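Long-range contact in type II restriction enzyme MspI (Moraxella sp., PDB 1SA3), which recognises the double-stranded DNA sequence 5'-CCGG-3' and cleaves it after the first cytosine, leaving terminal 5'-phosphates: residues 148-160 with 247-259. Residues are numbered along the deposited sequence; the frame is centred on the assembly and turned at random.
With nucleotides of chain B; nucleotides of chain A.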
# COMPACT_ATOMS: atom_id res chain seq x y z
N LYS E 148 -4.21 24.77 -4.31
CA LYS E 148 -3.33 24.20 -5.33
C LYS E 148 -1.93 24.83 -5.28
O LYS E 148 -0.93 24.12 -5.37
CB LYS E 148 -3.90 24.37 -6.74
CG LYS E 148 -2.93 23.92 -7.84
CD LYS E 148 -3.52 24.03 -9.24
CE LYS E 148 -4.70 23.08 -9.43
NZ LYS E 148 -5.18 23.07 -10.84
N GLU E 149 -1.86 26.14 -5.13
CA GLU E 149 -0.57 26.82 -5.09
C GLU E 149 0.29 26.47 -3.87
O GLU E 149 1.51 26.42 -3.99
CB GLU E 149 -0.74 28.33 -5.19
CG GLU E 149 -1.27 28.78 -6.54
CD GLU E 149 -0.50 28.19 -7.71
OE1 GLU E 149 0.75 28.22 -7.68
OE2 GLU E 149 -1.13 27.71 -8.67
N LEU E 150 -0.33 26.24 -2.72
CA LEU E 150 0.45 25.89 -1.53
C LEU E 150 1.02 24.49 -1.75
O LEU E 150 2.16 24.20 -1.39
CB LEU E 150 -0.43 25.94 -0.28
CG LEU E 150 -0.80 27.36 0.20
CD1 LEU E 150 -1.90 27.30 1.26
CD2 LEU E 150 0.43 28.06 0.75
N ILE E 151 0.21 23.61 -2.35
CA ILE E 151 0.69 22.27 -2.64
C ILE E 151 1.83 22.39 -3.65
O ILE E 151 2.87 21.73 -3.51
CB ILE E 151 -0.42 21.37 -3.22
CG1 ILE E 151 -1.52 21.18 -2.16
CG2 ILE E 151 0.17 20.01 -3.63
CD1 ILE E 151 -2.76 20.45 -2.67
N ARG E 152 1.65 23.23 -4.67
CA ARG E 152 2.68 23.41 -5.69
C ARG E 152 3.96 23.98 -5.07
O ARG E 152 5.06 23.64 -5.51
CB ARG E 152 2.21 24.36 -6.80
CG ARG E 152 3.09 24.35 -8.04
CD ARG E 152 2.91 25.59 -8.92
NE ARG E 152 1.53 25.82 -9.31
CZ ARG E 152 0.82 25.04 -10.12
NH1 ARG E 152 1.36 23.95 -10.65
NH2 ARG E 152 -0.43 25.36 -10.41
N LYS E 153 3.82 24.85 -4.08
CA LYS E 153 4.98 25.43 -3.42
C LYS E 153 5.78 24.32 -2.76
O LYS E 153 7.01 24.31 -2.81
CB LYS E 153 4.57 26.44 -2.35
CG LYS E 153 5.75 27.03 -1.58
CD LYS E 153 5.32 28.05 -0.54
CE LYS E 153 6.51 28.60 0.24
NZ LYS E 153 7.56 29.19 -0.66
N HIS E 154 5.07 23.38 -2.14
CA HIS E 154 5.71 22.25 -1.47
C HIS E 154 6.47 21.43 -2.52
O HIS E 154 7.61 21.02 -2.31
CB HIS E 154 4.66 21.38 -0.79
CG HIS E 154 5.21 20.49 0.28
ND1 HIS E 154 6.11 19.48 0.02
CD2 HIS E 154 5.00 20.48 1.62
CE1 HIS E 154 6.43 18.88 1.15
NE2 HIS E 154 5.77 19.47 2.14
N GLN E 155 5.82 21.21 -3.67
CA GLN E 155 6.46 20.45 -4.73
C GLN E 155 7.72 21.16 -5.20
O GLN E 155 8.79 20.54 -5.31
CB GLN E 155 5.49 20.27 -5.91
CG GLN E 155 6.13 19.70 -7.18
CD GLN E 155 5.08 19.25 -8.20
OE1 GLN E 155 4.33 18.30 -7.96
NE2 GLN E 155 5.03 19.93 -9.34
N ASN E 156 7.62 22.45 -5.47
CA ASN E 156 8.79 23.19 -5.94
C ASN E 156 9.93 23.30 -4.95
O ASN E 156 11.09 23.25 -5.34
CB ASN E 156 8.38 24.59 -6.40
CG ASN E 156 7.68 24.58 -7.73
OD1 ASN E 156 8.05 23.81 -8.63
ND2 ASN E 156 6.67 25.42 -7.88
N ASP E 157 9.62 23.45 -3.66
CA ASP E 157 10.64 23.58 -2.64
C ASP E 157 11.20 22.22 -2.21
O ASP E 157 12.30 22.14 -1.65
CB ASP E 157 10.08 24.30 -1.40
CG ASP E 157 9.76 25.77 -1.66
OD1 ASP E 157 10.20 26.31 -2.70
OD2 ASP E 157 9.08 26.38 -0.82
N GLN E 158 10.44 21.17 -2.48
CA GLN E 158 10.79 19.79 -2.14
C GLN E 158 10.64 19.51 -0.64
O GLN E 158 11.13 18.51 -0.13
CB GLN E 158 12.19 19.44 -2.66
CG GLN E 158 12.26 19.44 -4.19
CD GLN E 158 13.52 18.81 -4.76
OE1 GLN E 158 14.61 18.98 -4.23
NE2 GLN E 158 13.37 18.10 -5.87
N SER E 159 9.94 20.40 0.05
CA SER E 159 9.67 20.26 1.47
C SER E 159 8.85 21.48 1.87
O SER E 159 8.53 22.32 1.03
CB SER E 159 10.96 20.22 2.29
OG SER E 159 11.42 21.53 2.57
N ALA E 160 8.53 21.57 3.16
CA ALA E 160 7.74 22.69 3.66
C ALA E 160 8.64 23.68 4.40
O ALA E 160 8.13 24.59 5.06
CB ALA E 160 6.65 22.17 4.58
N TRP E 247 4.72 14.03 3.53
CA TRP E 247 4.97 14.71 2.26
C TRP E 247 6.46 14.98 2.05
O TRP E 247 7.12 15.59 2.89
CB TRP E 247 4.24 16.06 2.22
CG TRP E 247 2.74 15.99 2.20
CD1 TRP E 247 1.95 15.04 2.76
CD2 TRP E 247 1.85 16.98 1.64
NE1 TRP E 247 0.62 15.37 2.60
CE2 TRP E 247 0.54 16.55 1.91
CE3 TRP E 247 2.05 18.18 0.94
CZ2 TRP E 247 -0.59 17.29 1.51
CZ3 TRP E 247 0.93 18.91 0.54
CH2 TRP E 247 -0.37 18.46 0.83
N THR E 248 7.01 14.55 0.92
CA THR E 248 8.42 14.82 0.64
C THR E 248 8.61 14.89 -0.87
O THR E 248 7.65 15.15 -1.61
CB THR E 248 9.34 13.75 1.31
OG1 THR E 248 10.71 14.06 1.03
CG2 THR E 248 9.00 12.36 0.82
N TYR E 249 9.82 14.67 -1.37
CA TYR E 249 10.02 14.77 -2.81
C TYR E 249 10.56 13.52 -3.49
O TYR E 249 11.25 12.70 -2.87
CB TYR E 249 10.93 15.97 -3.16
CG TYR E 249 12.41 15.74 -2.95
CD1 TYR E 249 13.01 15.90 -1.69
CD2 TYR E 249 13.23 15.38 -4.02
CE1 TYR E 249 14.39 15.72 -1.52
CE2 TYR E 249 14.60 15.19 -3.85
CZ TYR E 249 15.17 15.36 -2.61
OH TYR E 249 16.53 15.17 -2.48
N ALA E 250 10.21 13.38 -4.76
CA ALA E 250 10.65 12.26 -5.58
C ALA E 250 11.97 12.72 -6.17
O ALA E 250 12.05 13.81 -6.75
CB ALA E 250 9.63 11.98 -6.69
N SER E 251 13.01 11.92 -6.01
CA SER E 251 14.34 12.25 -6.52
C SER E 251 14.60 11.68 -7.90
O SER E 251 15.62 11.98 -8.52
CB SER E 251 15.40 11.70 -5.58
OG SER E 251 15.21 10.30 -5.44
N GLY E 252 13.68 10.84 -8.37
CA GLY E 252 13.84 10.17 -9.65
C GLY E 252 13.96 10.95 -10.94
O GLY E 252 14.60 10.46 -11.88
N SER E 253 13.37 12.14 -11.03
CA SER E 253 13.41 12.89 -12.29
C SER E 253 13.93 14.32 -12.20
O SER E 253 14.18 14.84 -11.11
CB SER E 253 12.01 12.92 -12.90
OG SER E 253 11.44 11.62 -12.93
N LYS E 254 14.08 14.94 -13.36
CA LYS E 254 14.55 16.32 -13.44
C LYS E 254 13.51 17.29 -12.91
O LYS E 254 13.84 18.26 -12.24
CB LYS E 254 14.92 16.66 -14.89
N ALA E 255 12.24 17.02 -13.20
CA ALA E 255 11.15 17.89 -12.75
C ALA E 255 10.88 17.80 -11.26
O ALA E 255 11.02 16.74 -10.66
CB ALA E 255 9.88 17.56 -13.51
N LYS E 256 10.51 18.92 -10.66
CA LYS E 256 10.17 18.94 -9.24
C LYS E 256 8.94 18.04 -9.17
O LYS E 256 8.03 18.17 -9.99
CB LYS E 256 9.82 20.35 -8.80
CG LYS E 256 10.98 21.32 -8.92
CD LYS E 256 12.14 20.92 -8.03
CE LYS E 256 13.25 21.96 -8.08
NZ LYS E 256 14.40 21.61 -7.22
N LYS E 257 8.90 17.13 -8.20
CA LYS E 257 7.77 16.21 -8.11
C LYS E 257 7.56 15.75 -6.68
O LYS E 257 8.50 15.55 -5.92
CB LYS E 257 8.03 15.03 -9.04
CG LYS E 257 6.88 14.04 -9.20
CD LYS E 257 7.21 12.98 -10.24
CE LYS E 257 6.08 11.97 -10.42
NZ LYS E 257 6.49 10.84 -11.31
N MET E 258 6.30 15.55 -6.30
CA MET E 258 6.01 15.13 -4.94
C MET E 258 6.04 13.62 -4.70
O MET E 258 5.77 12.83 -5.61
CB MET E 258 4.64 15.66 -4.52
CG MET E 258 4.47 17.15 -4.74
SD MET E 258 2.90 17.72 -4.11
CE MET E 258 3.34 17.99 -2.38
N GLN E 259 6.38 13.24 -3.47
CA GLN E 259 6.39 11.84 -3.06
C GLN E 259 5.68 11.77 -1.73
O GLN E 259 5.80 12.68 -0.90
CB GLN E 259 7.81 11.30 -2.87
CG GLN E 259 7.82 9.79 -2.64
CD GLN E 259 9.14 9.28 -2.07
OE1 GLN E 259 9.57 9.70 -1.00
NE2 GLN E 259 9.79 8.37 -2.80
P DC B 3 9.68 19.85 6.21
OP1 DC B 3 9.73 21.31 6.53
OP2 DC B 3 8.73 19.37 5.18
O5' DC B 3 11.15 19.43 5.78
C5' DC B 3 12.24 19.67 6.66
C4' DC B 3 13.49 19.01 6.14
O4' DC B 3 13.42 17.57 6.32
C3' DC B 3 13.80 19.24 4.66
O3' DC B 3 15.18 19.58 4.54
C2' DC B 3 13.53 17.89 4.02
C1' DC B 3 13.89 16.94 5.15
N1 DC B 3 13.30 15.59 5.09
C2 DC B 3 14.17 14.49 5.19
O2 DC B 3 15.38 14.69 5.32
N3 DC B 3 13.65 13.24 5.15
C4 DC B 3 12.34 13.06 5.01
N4 DC B 3 11.88 11.80 4.97
C5 DC B 3 11.44 14.16 4.90
C6 DC B 3 11.96 15.40 4.94
P DC B 5 20.82 16.45 0.02
OP1 DC B 5 22.25 16.72 0.32
OP2 DC B 5 20.09 17.34 -0.91
O5' DC B 5 20.76 14.98 -0.60
C5' DC B 5 19.56 14.24 -0.63
C4' DC B 5 19.86 12.77 -0.76
O4' DC B 5 18.70 12.04 -0.31
C3' DC B 5 20.18 12.27 -2.17
O3' DC B 5 21.32 11.40 -2.18
C2' DC B 5 18.94 11.50 -2.57
C1' DC B 5 18.35 11.05 -1.25
N1 DC B 5 16.89 10.95 -1.28
C2 DC B 5 16.32 9.71 -1.04
O2 DC B 5 17.06 8.77 -0.73
N3 DC B 5 14.98 9.56 -1.14
C4 DC B 5 14.21 10.62 -1.45
N4 DC B 5 12.90 10.42 -1.56
C5 DC B 5 14.77 11.91 -1.67
C6 DC B 5 16.10 12.03 -1.57
P DC A 3 7.38 10.32 -14.84
OP1 DC A 3 6.03 10.45 -15.43
OP2 DC A 3 7.89 11.37 -13.92
O5' DC A 3 7.45 8.91 -14.11
C5' DC A 3 7.19 7.73 -14.85
C4' DC A 3 7.37 6.51 -13.98
O4' DC A 3 8.78 6.23 -13.79
C3' DC A 3 6.74 6.58 -12.59
O3' DC A 3 5.94 5.41 -12.42
C2' DC A 3 7.93 6.62 -11.65
C1' DC A 3 9.03 5.91 -12.44
N1 DC A 3 10.42 6.33 -12.15
C2 DC A 3 11.41 5.35 -11.90
O2 DC A 3 11.08 4.15 -11.88
N3 DC A 3 12.69 5.73 -11.69
C4 DC A 3 13.00 7.03 -11.72
N4 DC A 3 14.28 7.36 -11.51
C5 DC A 3 12.03 8.05 -11.95
C6 DC A 3 10.76 7.65 -12.15
O HOH W 1 7.17 17.89 -2.00
O HOH W 2 8.80 18.01 -4.34
O HOH W 3 11.13 16.64 1.81
O HOH W 4 11.36 16.52 -7.13
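Helix 148-157 meets the hairpin of residues 247-259 with its C-terminal end, its axis running at 43° to strand 247-249, and the backbones come nearest at Gln-158 and Tyr-249, whose CA atoms lie 5.1 Å apart. Gln-158, the first residue beyond the helix and with positive phi, lays its side-chain amide over the Tyr-249 ring, the planes only 22° apart and NE2 3.3 Å from CD2 of Tyr-249. The opposite face of that ring packs on the base of DC5 of chain B, so the tyrosine is sandwiched between protein and DNA. Deeper in, the six-membered ring of Trp-247 turns its edge to one face of His-154 in a T-shaped pair, with planes at 64°; the other face of the imidazole is covered by the backbone of Ser-159 and Ala-160. SD of Met-258 lies 3.6 Å from CG2 of Ile-151, and the bend at the last torsion turns CE toward the His-154 ring. Strands 246-249 and 258-261 belong to a three-stranded antiparallel sheet, and their hairpin reaches the DNA: O of Tyr-249 and O of Gly-252 accept hydrogen bonds from N4 of DC5 of chain B and N4 of DC3 of chain A. Polar links between helix end and hairpin run through water. One water joins His-154 ND1 to Thr-248 O, another links Gln-155 O and Lys-257 O, and a third accepts from Gln-158 NE2 and Lys-257 N and donates to Ala-250 O. The aliphatic chain of Lys-256 crosses the helix end, its CD 3.7 Å from Asn-156 O. The Gln-155 side chain passes across Met-258; its amide is held by Val-133 N and Asp-132. Ala-160 N donates to OP2 of DC3 of chain B, while Lys-257 NZ reaches OP2 of DC3 of chain A and also pairs with Glu-130.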